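Local coordinates for carbonic anhydrase (Trichomonas vaginalis, PDB 6Y04) that catalyses the reversible hydration of carbon dioxide to hydrogencarbonate as a zinc-dependent carbonic anhydrase of the beta class, at the interface of chains A and B. Coordinates in Å, arbitrary orientation; residue numbers count along the deposited sequence, not the author numbering. Chains: chain A/B, Carbonic anhydrase.

Contact 1: the interface of chains A and B. Residues chain A 59-61, 74, 78, 81-82; chain B 38, 61-63.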
ATOM      1  N   VAL A  59       6.244   3.469   2.782  1.00 14.86           N
ATOM      2  CA  VAL A  59       5.806   3.088   1.452  1.00 14.88           C
ATOM      3  C   VAL A  59       4.343   2.663   1.527  1.00 14.83           C
ATOM      4  O   VAL A  59       3.991   1.783   2.306  1.00 14.89           O
ATOM      5  CB  VAL A  59       6.701   1.984   0.844  1.00 15.32           C
ATOM      6  CG1 VAL A  59       6.232   1.575  -0.548  1.00 14.95           C
ATOM      7  CG2 VAL A  59       8.172   2.386   0.827  1.00 14.98           C
ATOM      8  N   ILE A  60       3.508   3.315   0.708  1.00 14.92           N
ATOM      9  CA  ILE A  60       2.066   3.118   0.663  1.00 15.07           C
ATOM     10  C   ILE A  60       1.766   2.584  -0.733  1.00 15.34           C
ATOM     11  O   ILE A  60       2.238   3.162  -1.703  1.00 16.34           O
ATOM     12  CB  ILE A  60       1.366   4.472   0.928  1.00 14.37           C
ATOM     13  CG1 ILE A  60       1.752   5.040   2.297  1.00 14.22           C
ATOM     14  CG2 ILE A  60      -0.144   4.379   0.752  1.00 14.09           C
ATOM     15  CD1 ILE A  60       1.876   6.546   2.352  1.00 13.68           C
ATOM     16  N   LYS A  61       1.032   1.470  -0.833  1.00 15.43           N
ATOM     17  CA  LYS A  61       0.770   0.865  -2.130  1.00 15.75           C
ATOM     18  C   LYS A  61      -0.697   0.468  -2.278  1.00 16.03           C
ATOM     19  O   LYS A  61      -1.257  -0.210  -1.423  1.00 16.16           O
ATOM     20  CB  LYS A  61       1.589  -0.412  -2.336  1.00 15.45           C
ATOM     21  CG  LYS A  61       3.106  -0.282  -2.348  1.00 15.35           C
ATOM     22  CD  LYS A  61       3.706  -1.553  -2.893  1.00 15.12           C
ATOM     23  CE  LYS A  61       5.197  -1.672  -2.704  1.00 15.50           C
ATOM     24  NZ  LYS A  61       5.653  -2.997  -3.184  1.00 15.78           N
ATOM     25  N   ASP A  74      -7.678   5.176   2.481  1.00 20.37           N
ATOM     26  CA  ASP A  74      -6.554   4.425   3.026  1.00 19.01           C
ATOM     27  C   ASP A  74      -5.252   5.189   2.764  1.00 18.66           C
ATOM     28  O   ASP A  74      -4.437   5.366   3.672  1.00 18.92           O
ATOM     29  CB  ASP A  74      -6.464   3.009   2.431  1.00 19.22           C
ATOM     30  CG  ASP A  74      -7.592   2.055   2.793  1.00 19.48           C
ATOM     31  OD1 ASP A  74      -8.203   2.229   3.856  1.00 19.62           O
ATOM     32  OD2 ASP A  74      -7.856   1.141   1.999  1.00 20.07           O
ATOM     33  N   SER A  78      -2.796   7.263   5.483  1.00 13.27           N
ATOM     34  CA  SER A  78      -1.402   6.851   5.546  1.00 13.12           C
ATOM     35  C   SER A  78      -0.475   8.060   5.464  1.00 12.64           C
ATOM     36  O   SER A  78       0.526   8.117   6.171  1.00 12.83           O
ATOM     37  CB  SER A  78      -1.087   5.848   4.466  1.00 13.54           C
ATOM     38  OG  SER A  78      -1.827   4.650   4.662  1.00 13.89           O
ATOM     39  N   VAL A  81      -0.720  10.123   8.798  1.00 13.28           N
ATOM     40  CA  VAL A  81       0.059   9.454   9.825  1.00 13.80           C
ATOM     41  C   VAL A  81       1.545   9.690   9.558  1.00 14.52           C
ATOM     42  O   VAL A  81       2.301   9.988  10.481  1.00 15.28           O
ATOM     43  CB  VAL A  81      -0.282   7.953   9.908  1.00 13.73           C
ATOM     44  CG1 VAL A  81       0.618   7.226  10.892  1.00 13.86           C
ATOM     45  CG2 VAL A  81      -1.746   7.736  10.273  1.00 13.66           C
ATOM     46  N   SER A  82       1.952   9.562   8.290  1.00 14.68           N
ATOM     47  CA  SER A  82       3.347   9.751   7.929  1.00 15.25           C
ATOM     48  C   SER A  82       3.821  11.136   8.365  1.00 16.23           C
ATOM     49  O   SER A  82       4.886  11.266   8.972  1.00 16.06           O
ATOM     50  CB  SER A  82       3.570   9.537   6.451  1.00 14.44           C
ATOM     51  OG  SER A  82       3.392   8.171   6.112  1.00 13.43           O
TER
ATOM     52  N   MET B  38       2.610   0.265   6.138  1.00 16.68           N
ATOM     53  CA  MET B  38       3.520   1.167   5.455  1.00 16.13           C
ATOM     54  C   MET B  38       4.833   1.308   6.229  1.00 15.65           C
ATOM     55  O   MET B  38       5.737   1.990   5.759  1.00 14.70           O
ATOM     56  CB  MET B  38       2.889   2.559   5.300  1.00 16.18           C
ATOM     57  CG  MET B  38       2.778   3.317   6.607  1.00 16.06           C
ATOM     58  SD  MET B  38       2.014   4.951   6.449  1.00 16.54           S
ATOM     59  CE  MET B  38       2.320   5.617   8.084  1.00 15.71           C
ATOM     60  N   LYS B  61      -0.141  -1.805   0.795  1.00 12.60           N
ATOM     61  CA  LYS B  61       0.333  -1.295   2.075  1.00 13.64           C
ATOM     62  C   LYS B  61      -0.343   0.025   2.446  1.00 14.53           C
ATOM     63  O   LYS B  61      -0.393   0.959   1.633  1.00 14.13           O
ATOM     64  CB  LYS B  61       1.830  -0.990   2.035  1.00 13.79           C
ATOM     65  CG  LYS B  61       2.781  -2.147   1.802  1.00 14.05           C
ATOM     66  CD  LYS B  61       4.176  -1.667   2.123  1.00 14.56           C
ATOM     67  CE  LYS B  61       5.272  -2.638   1.771  1.00 14.72           C
ATOM     68  NZ  LYS B  61       6.593  -2.052   2.090  1.00 15.79           N
ATOM     69  N   ALA B  62      -0.789   0.101   3.709  1.00 14.94           N
ATOM     70  CA  ALA B  62      -1.339   1.309   4.304  1.00 16.06           C
ATOM     71  C   ALA B  62      -1.073   1.273   5.803  1.00 16.81           C
ATOM     72  O   ALA B  62      -0.841   0.205   6.363  1.00 17.53           O
ATOM     73  CB  ALA B  62      -2.826   1.419   4.029  1.00 15.89           C
ATOM     74  N   ALA B  63      -1.117   2.447   6.439  1.00 17.84           N
ATOM     75  CA  ALA B  63      -0.897   2.563   7.872  1.00 18.60           C
ATOM     76  C   ALA B  63      -1.876   1.653   8.614  1.00 19.15           C
ATOM     77  O   ALA B  63      -3.080   1.911   8.622  1.00 19.88           O
ATOM     78  CB  ALA B  63      -1.069   4.005   8.283  1.00 18.43           C
TER

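Contact 2: the interface of chains A and B. Residues chain A 24-27; chain B 39-41.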
ATOM      1  N   LEU A  24      15.756  -0.807  14.101  1.00 23.19           N
ATOM      2  CA  LEU A  24      15.761   0.476  13.412  1.00 21.65           C
ATOM      3  C   LEU A  24      14.740   1.408  14.050  1.00 21.41           C
ATOM      4  O   LEU A  24      13.843   0.963  14.764  1.00 20.75           O
ATOM      5  CB  LEU A  24      15.442   0.254  11.929  1.00 21.12           C
ATOM      6  CG  LEU A  24      16.487  -0.533  11.138  1.00 20.87           C
ATOM      7  CD1 LEU A  24      16.050  -0.695   9.692  1.00 20.05           C
ATOM      8  CD2 LEU A  24      17.857   0.137  11.224  1.00 20.54           C
ATOM      9  N   ASN A  25      14.892   2.707  13.785  1.00 21.74           N
ATOM     10  CA  ASN A  25      13.904   3.677  14.226  1.00 22.25           C
ATOM     11  C   ASN A  25      12.591   3.395  13.505  1.00 21.75           C
ATOM     12  O   ASN A  25      12.599   3.018  12.338  1.00 21.24           O
ATOM     13  CB  ASN A  25      14.341   5.106  13.929  1.00 22.68           C
ATOM     14  CG  ASN A  25      13.608   6.143  14.754  1.00 23.57           C
ATOM     15  OD1 ASN A  25      12.378   6.203  14.766  1.00 23.65           O
ATOM     16  ND2 ASN A  25      14.369   6.981  15.439  1.00 23.79           N
ATOM     17  N   LYS A  26      11.477   3.606  14.220  1.00 21.76           N
ATOM     18  CA  LYS A  26      10.148   3.372  13.683  1.00 21.75           C
ATOM     19  C   LYS A  26       9.754   4.485  12.711  1.00 20.86           C
ATOM     20  O   LYS A  26       8.856   4.286  11.895  1.00 21.05           O
ATOM     21  CB  LYS A  26       9.131   3.195  14.815  1.00 22.84           C
ATOM     22  CG  LYS A  26       8.899   4.422  15.688  1.00 24.65           C
ATOM     23  CD  LYS A  26       8.284   4.131  17.047  1.00 26.03           C
ATOM     24  CE  LYS A  26       8.689   5.144  18.105  1.00 27.87           C
ATOM     25  NZ  LYS A  26       7.920   6.410  18.001  1.00 28.42           N
ATOM     26  N   ALA A  27      10.420   5.645  12.813  1.00 19.81           N
ATOM     27  CA  ALA A  27      10.169   6.783  11.936  1.00 19.31           C
ATOM     28  C   ALA A  27      11.108   6.735  10.727  1.00 18.82           C
ATOM     29  O   ALA A  27      12.274   6.375  10.861  1.00 19.48           O
ATOM     30  CB  ALA A  27      10.307   8.084  12.695  1.00 17.72           C
TER
ATOM     31  N   ASP B  39       4.920   0.679   7.414  1.00 15.96           N
ATOM     32  CA  ASP B  39       5.991   0.900   8.380  1.00 16.15           C
ATOM     33  C   ASP B  39       7.358   0.875   7.690  1.00 16.20           C
ATOM     34  O   ASP B  39       7.655  -0.018   6.899  1.00 15.86           O
ATOM     35  CB  ASP B  39       5.903  -0.089   9.549  1.00 16.54           C
ATOM     36  CG  ASP B  39       6.776   0.266  10.746  1.00 17.50           C
ATOM     37  OD1 ASP B  39       8.014   0.192  10.620  1.00 17.48           O
ATOM     38  OD2 ASP B  39       6.212   0.614  11.811  1.00 18.80           O
ATOM     39  N   THR B  40       8.193   1.866   8.023  1.00 15.67           N
ATOM     40  CA  THR B  40       9.502   2.043   7.419  1.00 16.36           C
ATOM     41  C   THR B  40      10.370   0.788   7.563  1.00 17.26           C
ATOM     42  O   THR B  40      11.228   0.538   6.717  1.00 17.65           O
ATOM     43  CB  THR B  40      10.200   3.281   7.996  1.00 16.71           C
ATOM     44  OG1 THR B  40      11.303   3.575   7.144  1.00 16.88           O
ATOM     45  CG2 THR B  40      10.717   3.084   9.405  1.00 16.71           C
ATOM     46  N   ARG B  41      10.132   0.001   8.622  1.00 17.57           N
ATOM     47  CA  ARG B  41      10.978  -1.123   9.000  1.00 18.05           C
ATOM     48  C   ARG B  41      10.684  -2.362   8.155  1.00 18.25           C
ATOM     49  O   ARG B  41      11.490  -3.296   8.136  1.00 18.36           O
ATOM     50  CB  ARG B  41      10.815  -1.435  10.492  1.00 18.38           C
ATOM     51  CG  ARG B  41      11.454  -0.393  11.398  1.00 19.13           C
ATOM     52  CD  ARG B  41      11.073  -0.548  12.853  1.00 20.61           C
ATOM     53  NE  ARG B  41       9.647  -0.328  13.022  1.00 21.76           N
ATOM     54  CZ  ARG B  41       9.004  -0.343  14.183  1.00 22.34           C
ATOM     55  NH1 ARG B  41       9.661  -0.572  15.306  1.00 23.30           N
ATOM     56  NH2 ARG B  41       7.702  -0.127  14.217  1.00 22.92           N
TER
HETATM   57  O   HOH W   1       7.379   4.013   9.598  1.00 16.59           O
HETATM   58  O   HOH W   2      12.145  -0.887  16.040  1.00 20.81           O

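Contact 3: the interface of chains A and B. Residues chain A 126, 129-130, 133; chain B 71-72, 77.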
ATOM      1  N   PHE A 126     -22.450  -1.592  -6.080  1.00 34.92           N
ATOM      2  CA  PHE A 126     -21.125  -1.026  -5.867  1.00 33.16           C
ATOM      3  C   PHE A 126     -20.564  -0.367  -7.125  1.00 32.42           C
ATOM      4  O   PHE A 126     -19.548   0.318  -7.045  1.00 31.63           O
ATOM      5  CB  PHE A 126     -20.183  -2.077  -5.275  1.00 33.49           C
ATOM      6  CG  PHE A 126     -20.396  -2.322  -3.802  1.00 36.38           C
ATOM      7  CD1 PHE A 126     -20.159  -1.310  -2.876  1.00 36.46           C
ATOM      8  CD2 PHE A 126     -20.845  -3.551  -3.336  1.00 36.23           C
ATOM      9  CE1 PHE A 126     -20.366  -1.518  -1.520  1.00 38.31           C
ATOM     10  CE2 PHE A 126     -21.054  -3.758  -1.978  1.00 37.96           C
ATOM     11  CZ  PHE A 126     -20.815  -2.743  -1.073  1.00 39.04           C
ATOM     12  N   ASP A 129     -19.652   3.523  -7.082  1.00 35.24           N
ATOM     13  CA  ASP A 129     -18.500   3.802  -6.240  1.00 35.99           C
ATOM     14  C   ASP A 129     -17.223   3.237  -6.863  1.00 34.62           C
ATOM     15  O   ASP A 129     -16.202   3.921  -6.896  1.00 32.17           O
ATOM     16  CB  ASP A 129     -18.706   3.287  -4.813  1.00 37.29           C
ATOM     17  CG  ASP A 129     -19.806   4.004  -4.054  1.00 39.80           C
ATOM     18  OD1 ASP A 129     -19.943   5.230  -4.242  1.00 39.26           O
ATOM     19  OD2 ASP A 129     -20.521   3.323  -3.281  1.00 43.61           O
ATOM     20  N   LEU A 130     -17.294   1.984  -7.343  1.00 34.29           N
ATOM     21  CA  LEU A 130     -16.143   1.276  -7.890  1.00 34.39           C
ATOM     22  C   LEU A 130     -15.578   2.045  -9.084  1.00 35.08           C
ATOM     23  O   LEU A 130     -14.367   2.029  -9.316  1.00 34.26           O
ATOM     24  CB  LEU A 130     -16.556  -0.149  -8.284  1.00 33.13           C
ATOM     25  CG  LEU A 130     -15.446  -1.055  -8.829  1.00 32.01           C
ATOM     26  CD1 LEU A 130     -14.303  -1.200  -7.837  1.00 31.01           C
ATOM     27  CD2 LEU A 130     -15.983  -2.427  -9.213  1.00 31.90           C
ATOM     28  N   TRP A 133     -12.545   4.485  -8.888  1.00 31.97           N
ATOM     29  CA  TRP A 133     -11.194   3.940  -8.851  1.00 31.55           C
ATOM     30  C   TRP A 133     -10.720   3.520 -10.243  1.00 33.59           C
ATOM     31  O   TRP A 133      -9.602   3.847 -10.650  1.00 34.25           O
ATOM     32  CB  TRP A 133     -11.101   2.755  -7.878  1.00 29.19           C
ATOM     33  CG  TRP A 133     -10.888   3.096  -6.434  1.00 26.20           C
ATOM     34  CD1 TRP A 133      -9.693   3.274  -5.798  1.00 24.81           C
ATOM     35  CD2 TRP A 133     -11.904   3.250  -5.425  1.00 25.30           C
ATOM     36  NE1 TRP A 133      -9.894   3.547  -4.474  1.00 23.90           N
ATOM     37  CE2 TRP A 133     -11.238   3.539  -4.211  1.00 24.25           C
ATOM     38  CE3 TRP A 133     -13.306   3.182  -5.426  1.00 24.65           C
ATOM     39  CZ2 TRP A 133     -11.931   3.767  -3.019  1.00 23.49           C
ATOM     40  CZ3 TRP A 133     -13.989   3.398  -4.245  1.00 24.02           C
ATOM     41  CH2 TRP A 133     -13.306   3.689  -3.059  1.00 23.54           C
TER
ATOM     42  N   GLY B  71     -17.740  -2.309   2.535  1.00 27.28           N
ATOM     43  CA  GLY B  71     -17.917  -1.622   1.264  1.00 26.15           C
ATOM     44  C   GLY B  71     -16.610  -1.605   0.469  1.00 24.47           C
ATOM     45  O   GLY B  71     -15.920  -2.621   0.387  1.00 25.44           O
ATOM     46  N   LEU B  72     -16.270  -0.441  -0.094  1.00 22.99           N
ATOM     47  CA  LEU B  72     -15.045  -0.290  -0.867  1.00 21.77           C
ATOM     48  C   LEU B  72     -14.063   0.618  -0.127  1.00 21.09           C
ATOM     49  O   LEU B  72     -14.460   1.511   0.617  1.00 21.60           O
ATOM     50  CB  LEU B  72     -15.378   0.268  -2.253  1.00 20.67           C
ATOM     51  CG  LEU B  72     -16.280  -0.613  -3.121  1.00 20.99           C
ATOM     52  CD1 LEU B  72     -16.725   0.120  -4.377  1.00 20.04           C
ATOM     53  CD2 LEU B  72     -15.617  -1.936  -3.472  1.00 20.54           C
ATOM     54  N   VAL B  77     -10.361  -2.421  -3.100  1.00 12.55           N
ATOM     55  CA  VAL B  77     -10.328  -2.322  -4.553  1.00 12.36           C
ATOM     56  C   VAL B  77      -9.095  -3.043  -5.095  1.00 12.24           C
ATOM     57  O   VAL B  77      -9.177  -3.747  -6.102  1.00 12.44           O
ATOM     58  CB  VAL B  77     -10.402  -0.855  -5.034  1.00 12.28           C
ATOM     59  CG1 VAL B  77     -10.139  -0.730  -6.527  1.00 12.26           C
ATOM     60  CG2 VAL B  77     -11.743  -0.227  -4.690  1.00 12.29           C
TER

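Contact 1: the interface of chains A and B
The backbones of A:Lys61 and B:Lys61 pair antiparallel, joining the ends of the two 57-61 strands in this beta-class carbonic anhydrase. A:Lys61 N donates to B:Lys61 O at 2.9 Å, and B:Lys61 N returns a bond to A:Lys61 O at 3.0 Å. Each N-H meets a lone pair in the plane of the carbonyl. The two lysine side chains run out extended. The terminal nitrogens NZ of A:Lys61 and B:Lys61 are 5.4 Å apart; if both are charged they may repel mildly.

Beyond the strand, the loop of chain B lies against helix 74-85 of chain A. B:Ala63 N points almost straight at the hydroxyl OG of A:Ser78, 2.9 Å away with 169° at the hydrogen. The same hydroxyl donates to A:Asp74 O one turn back in the helix. With chi1 at -64°, OG sits beside its own backbone N and can serve both partners. The methyl CB of B:Ala62 also packs on OG.

B:Met38 reaches the same helix further along. Its CG sits in the crowded position between backbone N and carbonyl carbon (chi1 71°), and the chain is extended from there. B:Met38 SD comes to 3.8 Å from A:Ser78 CB. The terminal methyl, B:Met38 CE, lies 3.7 Å from CG1 of A:Val81, the two side chains crossing obliquely. A:Ser82 OG stands near both SD and CE; it is held by donating to A:Ser78 O. A:Ile60 CG1 runs alongside B:Met38 CB.

Contact 2: the interface of chains A and B
The guanidinium of B:Arg41 lies flat against A:Lys26, with A:Lys26 CB over the centre of one face, 3.6 Å from B:Arg41 CZ. This is the close part of the contact. Nearby, the methyl CG2 of B:Thr40 presses on backbone carbonyls of chain A, 3.3 Å from A:Lys26 O and a little further from A:Asn25 O. Beside this methyl, water 1 links A:Lys26 O to B:Thr40 N. The aliphatic part of B:Arg41 passes A:Leu24, B:Arg41 CG meeting A:Leu24 CB at 4.1 Å. The segment 24-27 is braced from within, as OD1 of A:Asn25 accepts from A:Ala27 N.

B:Asp39 and B:Arg41 form the Asp-Arg pair of the beta-class active site. The arginine bends at chi3 (-64°) and grips the carboxylate side-on. B:Arg41 NE bonds B:Asp39 OD1, and B:Arg41 NH2 meets B:Asp39 OD2 in a salt bridge of 2.9 Å. The oxygens lie in the guanidinium plane, but the nitrogens stand clearly out of the carboxylate plane. OD1 takes a further bond from B:Arg41 N on its anti lone pair. This grip fixes the rotation of the guanidinium and its face towards A:Lys26. It also engages both oxygens of an aspartate that in some beta-class enzymes binds the zinc.

Polar links between the chains run through water. On the looser side, the lysine chain beyond CB leads away from the arginine. Water 2 lies at the guanidinium edge, 2.6 Å from B:Arg41 NH1 and 2.8 Å from A:Leu24 O.

Contact 3: the interface of chains A and B
B:Val77 pushes its methyl CG2 against the flat face of the A:Trp133 indole. B:Val77 CG2 is 3.6 Å from A:Trp133 CD2, an atom of the bond shared by the two rings, and 3.8 Å from the centroid of each ring. This is a CH-pi contact near the middle of the indole. The other methyl, B:Val77 CG1, lies towards the root of the side chain, 3.9 Å from A:Trp133 CB. Valine chi1 is 171°, with CG1 anti to the backbone N; this turns both methyls to the tryptophan.

B:Leu72 enters between the two aromatic side chains. B:Leu72 CB approaches the outer rim of the six-membered ring at A:Trp133 CZ3, 4.0 Å away, on the same side of the indole as the valine. Its CD1 branch turns to the helix backbone, and CG and CD1 meet A:Phe126. B:Leu72 CD1 lies 3.7 Å from A:Leu130 CA and also touches CB of A:Asp129. B:Leu72 CG is 3.9 Å from A:Phe126 CD1. The phenyl and indole planes are steeply inclined to each other and flank the leucine.

At the far end, A:Phe126 CE1 meets the backbone of B:Gly71 at CA, 3.7 Å away. Contacts across the patch are apolar. In the fold, one side of helix 120-134 of chain A rests on the loop residues B:Gly71 and B:Leu72 and on the start of helix 74-85 of chain B.

Contacts 1 and 2 are neighbours, their C-alpha centres about 13 Å apart. They share one run of chain B: B:Met38 serves contact 1 and B:Asp39 to B:Arg41 serve contact 2. This places active-site residues directly at the dimer interface. Contact 3 lies about 19 Å from contact 1 and about 31 Å from contact 2. Helix 74-85 takes part in contacts 1 and 3, from chain A in contact 1 and chain B in contact 3, so by the two-fold symmetry each copy serves both kinds of patch. Strand pairing, water bridges and apolar packing together suggest the dimer typical of beta-class enzymes.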